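Local structure of aldehyde dehydrogenase family protein (Pseudomonas syringae pv. tomato, 5IUV) at residues I397-I402 with D424-L429. The protein oxidises indole-3-acetaldehyde, with NAD+ as cofactor, to indole-3-acetic acid, the auxin whose synthesis contributes to the virulence of this plant pathogen. Sequence-based numbering, arbitrary orientation.
Sequences IAQEEI and DTPYGL. With NAD (nicotinamide-adenine-dinucleotide), chain C.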
# COMPACT_ATOMS: atom_id res chain seq x y z
N ILE A 397 35.75 -1.63 24.81
CA ILE A 397 35.85 -1.85 23.37
C ILE A 397 34.66 -2.64 22.84
O ILE A 397 34.45 -2.73 21.63
CB ILE A 397 37.16 -2.56 22.98
CG1 ILE A 397 37.29 -3.90 23.70
CG2 ILE A 397 38.36 -1.66 23.26
CD1 ILE A 397 38.30 -4.83 23.07
N ALA A 398 33.87 -3.21 23.75
CA ALA A 398 32.65 -3.91 23.37
C ALA A 398 31.44 -2.98 23.42
O ALA A 398 30.51 -3.11 22.62
CB ALA A 398 32.42 -5.12 24.26
N GLN A 399 31.46 -2.03 24.35
CA GLN A 399 30.32 -1.12 24.54
C GLN A 399 30.39 0.13 23.68
O GLN A 399 29.38 0.59 23.16
CB GLN A 399 30.22 -0.72 26.02
CG GLN A 399 29.62 -1.81 26.90
CD GLN A 399 28.18 -2.10 26.54
OE1 GLN A 399 27.36 -1.19 26.39
NE2 GLN A 399 27.85 -3.39 26.38
N GLU A 400 31.59 0.69 23.52
CA GLU A 400 31.73 1.98 22.85
C GLU A 400 32.11 1.88 21.38
O GLU A 400 32.90 1.02 20.98
CB GLU A 400 32.75 2.84 23.60
CG GLU A 400 32.37 3.03 25.06
CD GLU A 400 33.43 3.76 25.85
OE1 GLU A 400 34.25 4.48 25.24
OE2 GLU A 400 33.43 3.62 27.09
N GLU A 401 31.53 2.76 20.56
CA GLU A 401 31.86 2.81 19.14
C GLU A 401 33.27 3.36 18.95
O GLU A 401 33.58 4.45 19.43
CB GLU A 401 30.86 3.68 18.37
CG GLU A 401 31.11 3.69 16.87
CD GLU A 401 30.08 4.49 16.10
OE1 GLU A 401 29.69 5.58 16.57
OE2 GLU A 401 29.65 4.02 15.02
N ILE A 402 34.10 2.61 18.24
CA ILE A 402 35.50 3.01 18.06
C ILE A 402 35.70 3.76 16.75
O ILE A 402 36.47 4.72 16.68
CB ILE A 402 36.42 1.78 18.11
CG1 ILE A 402 36.28 1.08 19.46
CG2 ILE A 402 37.87 2.18 17.85
CD1 ILE A 402 36.85 -0.34 19.50
N ASP A 424 22.57 -6.32 24.09
CA ASP A 424 23.11 -5.63 25.26
C ASP A 424 23.95 -4.42 24.83
O ASP A 424 25.18 -4.44 24.86
CB ASP A 424 23.92 -6.59 26.12
CG ASP A 424 24.44 -5.95 27.40
OD1 ASP A 424 23.80 -5.00 27.90
OD2 ASP A 424 25.51 -6.38 27.89
N THR A 425 23.25 -3.36 24.44
CA THR A 425 23.87 -2.18 23.85
C THR A 425 22.83 -1.07 23.85
O THR A 425 21.64 -1.36 23.78
CB THR A 425 24.36 -2.45 22.40
OG1 THR A 425 24.81 -1.23 21.80
CG2 THR A 425 23.23 -3.03 21.56
N PRO A 426 23.28 0.19 23.93
CA PRO A 426 22.34 1.30 23.74
C PRO A 426 22.05 1.52 22.27
O PRO A 426 21.16 2.30 21.92
CB PRO A 426 23.10 2.50 24.31
CG PRO A 426 24.53 2.15 24.11
CD PRO A 426 24.62 0.66 24.33
N TYR A 427 22.80 0.85 21.41
CA TYR A 427 22.68 1.02 19.96
C TYR A 427 21.72 0.00 19.34
O TYR A 427 21.17 -0.85 20.03
CB TYR A 427 24.05 0.91 19.31
CG TYR A 427 25.00 2.03 19.68
CD1 TYR A 427 24.73 3.34 19.30
CD2 TYR A 427 26.17 1.78 20.38
CE1 TYR A 427 25.60 4.37 19.62
CE2 TYR A 427 27.05 2.81 20.71
CZ TYR A 427 26.76 4.10 20.32
OH TYR A 427 27.62 5.13 20.63
N GLY A 428 21.53 0.10 18.03
CA GLY A 428 20.65 -0.81 17.32
C GLY A 428 20.58 -0.52 15.84
O GLY A 428 19.50 -0.46 15.26
N LEU A 429 21.74 -0.32 15.22
CA LEU A 429 21.77 0.07 13.81
C LEU A 429 21.67 -1.15 12.91
O LEU A 429 20.87 -1.18 11.98
CB LEU A 429 23.03 0.86 13.51
CG LEU A 429 22.99 1.61 12.18
CD1 LEU A 429 21.81 2.56 12.12
CD2 LEU A 429 24.28 2.37 12.01
PA NAD C . 29.61 14.22 14.45
O1A NAD C . 28.46 13.90 15.33
O2A NAD C . 30.81 14.77 15.18
O5B NAD C . 29.17 15.25 13.33
C5B NAD C . 28.32 14.94 12.20
C4B NAD C . 27.97 16.26 11.55
O4B NAD C . 27.35 17.12 12.52
C3B NAD C . 29.12 17.07 10.94
O3B NAD C . 28.69 17.73 9.75
C2B NAD C . 29.43 18.09 12.03
O2B NAD C . 30.05 19.27 11.52
C1B NAD C . 28.04 18.35 12.59
N9A NAD C . 27.96 18.85 13.96
C8A NAD C . 28.87 18.69 14.97
N7A NAD C . 28.57 19.34 16.07
C5A NAD C . 27.35 19.94 15.77
C6A NAD C . 26.48 20.73 16.55
N6A NAD C . 26.73 21.12 17.80
N1A NAD C . 25.32 21.12 15.97
C2A NAD C . 25.07 20.77 14.70
N3A NAD C . 25.83 20.05 13.87
C4A NAD C . 26.97 19.65 14.48
O3 NAD C . 30.06 12.90 13.66
PN NAD C . 31.24 12.56 12.64
O1N NAD C . 32.48 12.44 13.44
O2N NAD C . 31.20 13.53 11.52
O5D NAD C . 30.79 11.15 12.03
C5D NAD C . 31.03 9.91 12.72
C4D NAD C . 29.72 9.45 13.32
O4D NAD C . 28.74 9.28 12.26
C3D NAD C . 29.77 8.10 14.02
O3D NAD C . 29.10 8.18 15.28
C2D NAD C . 29.04 7.19 13.03
O2D NAD C . 28.38 6.05 13.58
C1D NAD C . 27.98 8.14 12.44
N1N NAD C . 27.49 7.62 11.09
C2N NAD C . 26.15 7.17 11.07
C3N NAD C . 25.59 6.73 9.87
C7N NAD C . 24.19 6.17 9.79
O7N NAD C . 23.57 5.90 10.84
N7N NAD C . 23.73 5.87 8.60
C4N NAD C . 26.38 6.74 8.72
C5N NAD C . 27.70 7.16 8.78
C6N NAD C . 28.24 7.60 9.97
O HOH W 1 27.57 -3.66 23.09
O HOH W 2 27.36 -1.07 22.60
O HOH W 3 29.86 4.83 21.71
O HOH W 4 27.91 7.08 18.23
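E401 and Y427 meet at the nicotinamide-ribose end of the NAD+ site of this aldehyde dehydrogenase, where two loops of the catalytic domain run side by side, joined largely through water. E401 has CG anti to its backbone N (chi1 -176°) and an extended chain that carries the carboxylate to the ribose: O2D donates to OE2 (2.8 Å) and O3D to OE1 (3.0 Å), so both hydroxyls of the sugar are gripped by one acid. The phenol of Y427 comes up beside the root of this side chain, its OH 4.2 Å from E401 CB. One water links that OH to E401 N and lies in the plane of the ring at its edge; another links it to E401 OE1 and reaches O3D weakly. The ring edge also passes Q399 O, and P426 CG sits over one face, offset toward the rim.

At the far end the link is direct. Q399, its chain bent at the second torsion, turns its amide to D424, and NE2 donates to D424 O (3.2 Å, 159° at the hydrogen). D424 O lies close to the amide plane of Q399, while NE2 stands 32° out of the carbonyl plane of D424. N393 takes a further bond from NE2 through its backbone O and is bonded to D424 OD2 through its ND2, tying both residues to one neighbour. Bridging waters join A398 O to D424 O and Q399 O to T425 OG1, the hydroxyl that accepts from Y427 N (2.9 Å) in an ST turn.

The first loop leaves the short helix 396-399 toward strand 406-412, with K271 bonded to I397 O and E400 O; the second runs from helix 415-423 into strand 430-434, and just before the strand L429 lies against C302 and T303.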